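PDB 3LO0: inorganic pyrophosphatase from Ehrlichia chaffeensis, which probably catalyses the hydrolysis of inorganic pyrophosphate to two phosphate ions, with magnesium as cofactor. Local coordinates for residues Lys134-Gln137 and Tyr138-Asn141. Sequence-based numbering, arbitrary orientation.
Sequences KVDQ and YYNN
D136 OD1 accepts the backbone N-H of Y138 at 3.1 Å. The bond is nearly straight (167°) and reaches the oxygen from well above the carboxylate plane. Aspartate suits the position: with CG anti to its own nitrogen (chi1 -165°), its short side chain folds forward over the next peptide and runs beside Y138, D136 OD1 lying 3.5 Å from Y138 CB. The other oxygen, OD2, forms a salt bridge with R98, so one oxygen closes the turn while the other ties it to the loop that carries R98. D136 OD2 also passes 4.0 Å from CE2 of Y139, whose ring is almost perpendicular to the carboxylate. This is the tight side. The Y139 ring, large and mostly nonpolar, is buried against V130, P131 and F148, while Y138 CD2 sits 3.9 Å above its plane, over its centre.

The looser side belongs to Q137 and N140, amides that tolerate both solvent and a subunit edge; Q137 is exposed, N140 only partly. They meet at a slant, with N140 ND2 3.4 Å from Q137 CB in packing without a hydrogen bond, and Q137 also touches S151 of a third subunit. What joins these two residues is backbone: N140 N donates to Q137 O at 3.1 Å. An Asx turn at D136 thus leads into a type I beta turn over Q137–N140, within the loop between strand 124-131 and helix 150-162.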
ATOM      1  N   LYS A 134      -3.845 -20.307 -18.500  1.00 30.14           N
ATOM      2  CA  LYS A 134      -2.952 -19.395 -19.181  1.00 31.74           C
ATOM      3  C   LYS A 134      -2.530 -18.248 -18.284  1.00 31.52           C
ATOM      4  O   LYS A 134      -1.365 -17.845 -18.288  1.00 34.04           O
ATOM      5  CB  LYS A 134      -3.665 -18.813 -20.421  1.00 31.87           C
ATOM      6  N   VAL A 135      -3.471 -17.738 -17.502  1.00 30.77           N
ATOM      7  CA  VAL A 135      -3.259 -16.545 -16.684  1.00 30.31           C
ATOM      8  C   VAL A 135      -2.634 -16.862 -15.311  1.00 30.15           C
ATOM      9  O   VAL A 135      -1.709 -16.182 -14.861  1.00 31.58           O
ATOM     10  CB  VAL A 135      -4.584 -15.780 -16.557  1.00 29.40           C
ATOM     11  CG1 VAL A 135      -4.455 -14.592 -15.634  1.00 28.78           C
ATOM     12  CG2 VAL A 135      -5.089 -15.382 -17.995  1.00 30.25           C
ATOM     13  N   ASP A 136      -3.143 -17.873 -14.634  1.00 30.34           N
ATOM     14  CA  ASP A 136      -2.502 -18.371 -13.408  1.00 31.31           C
ATOM     15  C   ASP A 136      -2.807 -19.861 -13.202  1.00 31.89           C
ATOM     16  O   ASP A 136      -3.961 -20.232 -13.031  1.00 31.23           O
ATOM     17  CB  ASP A 136      -3.035 -17.577 -12.211  1.00 30.57           C
ATOM     18  CG  ASP A 136      -2.197 -17.757 -10.939  1.00 32.64           C
ATOM     19  OD1 ASP A 136      -1.251 -18.581 -10.927  1.00 33.25           O
ATOM     20  OD2 ASP A 136      -2.501 -17.078  -9.935  1.00 31.50           O
ATOM     21  N   GLN A 137      -1.772 -20.697 -13.124  1.00 33.39           N
ATOM     22  CA  GLN A 137      -1.992 -22.125 -12.890  1.00 34.34           C
ATOM     23  C   GLN A 137      -2.363 -22.477 -11.448  1.00 33.42           C
ATOM     24  O   GLN A 137      -2.759 -23.612 -11.183  1.00 33.72           O
ATOM     25  CB  GLN A 137      -0.777 -22.952 -13.355  1.00 36.16           C
ATOM     26  CG  GLN A 137      -0.376 -22.584 -14.773  1.00 39.61           C
ATOM     27  CD  GLN A 137       0.041 -23.759 -15.628  1.00 44.80           C
ATOM     28  OE1 GLN A 137       0.530 -24.784 -15.138  1.00 45.35           O
ATOM     29  NE2 GLN A 137      -0.148 -23.608 -16.932  1.00 47.32           N
ATOM     30  N   TYR A 138      -2.292 -21.511 -10.532  1.00 32.38           N
ATOM     31  CA  TYR A 138      -2.624 -21.778  -9.149  1.00 32.20           C
ATOM     32  C   TYR A 138      -3.994 -22.413  -9.010  1.00 31.33           C
ATOM     33  O   TYR A 138      -4.191 -23.264  -8.135  1.00 31.72           O
ATOM     34  CB  TYR A 138      -2.561 -20.499  -8.304  1.00 32.18           C
ATOM     35  CG  TYR A 138      -2.664 -20.724  -6.816  1.00 33.79           C
ATOM     36  CD1 TYR A 138      -1.523 -20.932  -6.038  1.00 37.09           C
ATOM     37  CD2 TYR A 138      -3.898 -20.698  -6.169  1.00 37.23           C
ATOM     38  CE1 TYR A 138      -1.613 -21.129  -4.660  1.00 39.98           C
ATOM     39  CE2 TYR A 138      -3.999 -20.906  -4.786  1.00 38.59           C
ATOM     40  CZ  TYR A 138      -2.855 -21.108  -4.041  1.00 41.01           C
ATOM     41  OH  TYR A 138      -2.955 -21.304  -2.682  1.00 44.71           O
ATOM     42  N   TYR A 139      -4.949 -21.965  -9.827  1.00 30.22           N
ATOM     43  CA  TYR A 139      -6.344 -22.351  -9.687  1.00 30.22           C
ATOM     44  C   TYR A 139      -6.744 -23.528 -10.582  1.00 31.03           C
ATOM     45  O   TYR A 139      -7.910 -23.883 -10.607  1.00 30.06           O
ATOM     46  CB  TYR A 139      -7.281 -21.120  -9.935  1.00 29.75           C
ATOM     47  CG  TYR A 139      -7.083 -19.987  -8.949  1.00 27.74           C
ATOM     48  CD1 TYR A 139      -7.687 -20.012  -7.683  1.00 27.30           C
ATOM     49  CD2 TYR A 139      -6.262 -18.900  -9.261  1.00 27.30           C
ATOM     50  CE1 TYR A 139      -7.489 -18.981  -6.766  1.00 27.96           C
ATOM     51  CE2 TYR A 139      -6.069 -17.865  -8.347  1.00 24.59           C
ATOM     52  CZ  TYR A 139      -6.680 -17.913  -7.112  1.00 27.04           C
ATOM     53  OH  TYR A 139      -6.454 -16.891  -6.195  1.00 28.31           O
ATOM     54  N   ASN A 140      -5.772 -24.163 -11.258  1.00 32.37           N
ATOM     55  CA  ASN A 140      -6.026 -25.331 -12.116  1.00 34.44           C
ATOM     56  C   ASN A 140      -6.941 -26.366 -11.461  1.00 34.97           C
ATOM     57  O   ASN A 140      -7.814 -26.915 -12.118  1.00 34.58           O
ATOM     58  CB  ASN A 140      -4.711 -26.025 -12.530  1.00 36.05           C
ATOM     59  CG  ASN A 140      -3.940 -25.273 -13.607  1.00 36.88           C
ATOM     60  OD1 ASN A 140      -4.436 -24.323 -14.193  1.00 40.60           O
ATOM     61  ND2 ASN A 140      -2.710 -25.714 -13.870  1.00 41.82           N
ATOM     62  N   ASN A 141      -6.757 -26.583 -10.162  1.00 35.57           N
ATOM     63  CA  ASN A 141      -7.503 -27.595  -9.409  1.00 37.52           C
ATOM     64  C   ASN A 141      -8.888 -27.160  -8.932  1.00 36.43           C
ATOM     65  O   ASN A 141      -9.611 -27.953  -8.319  1.00 37.42           O
ATOM     66  CB  ASN A 141      -6.673 -28.091  -8.200  1.00 38.92           C
ATOM     67  CG  ASN A 141      -6.645 -27.088  -7.043  1.00 41.84           C
ATOM     68  OD1 ASN A 141      -7.162 -25.963  -7.154  1.00 47.23           O
ATOM     69  ND2 ASN A 141      -6.023 -27.484  -5.934  1.00 45.80           N
TER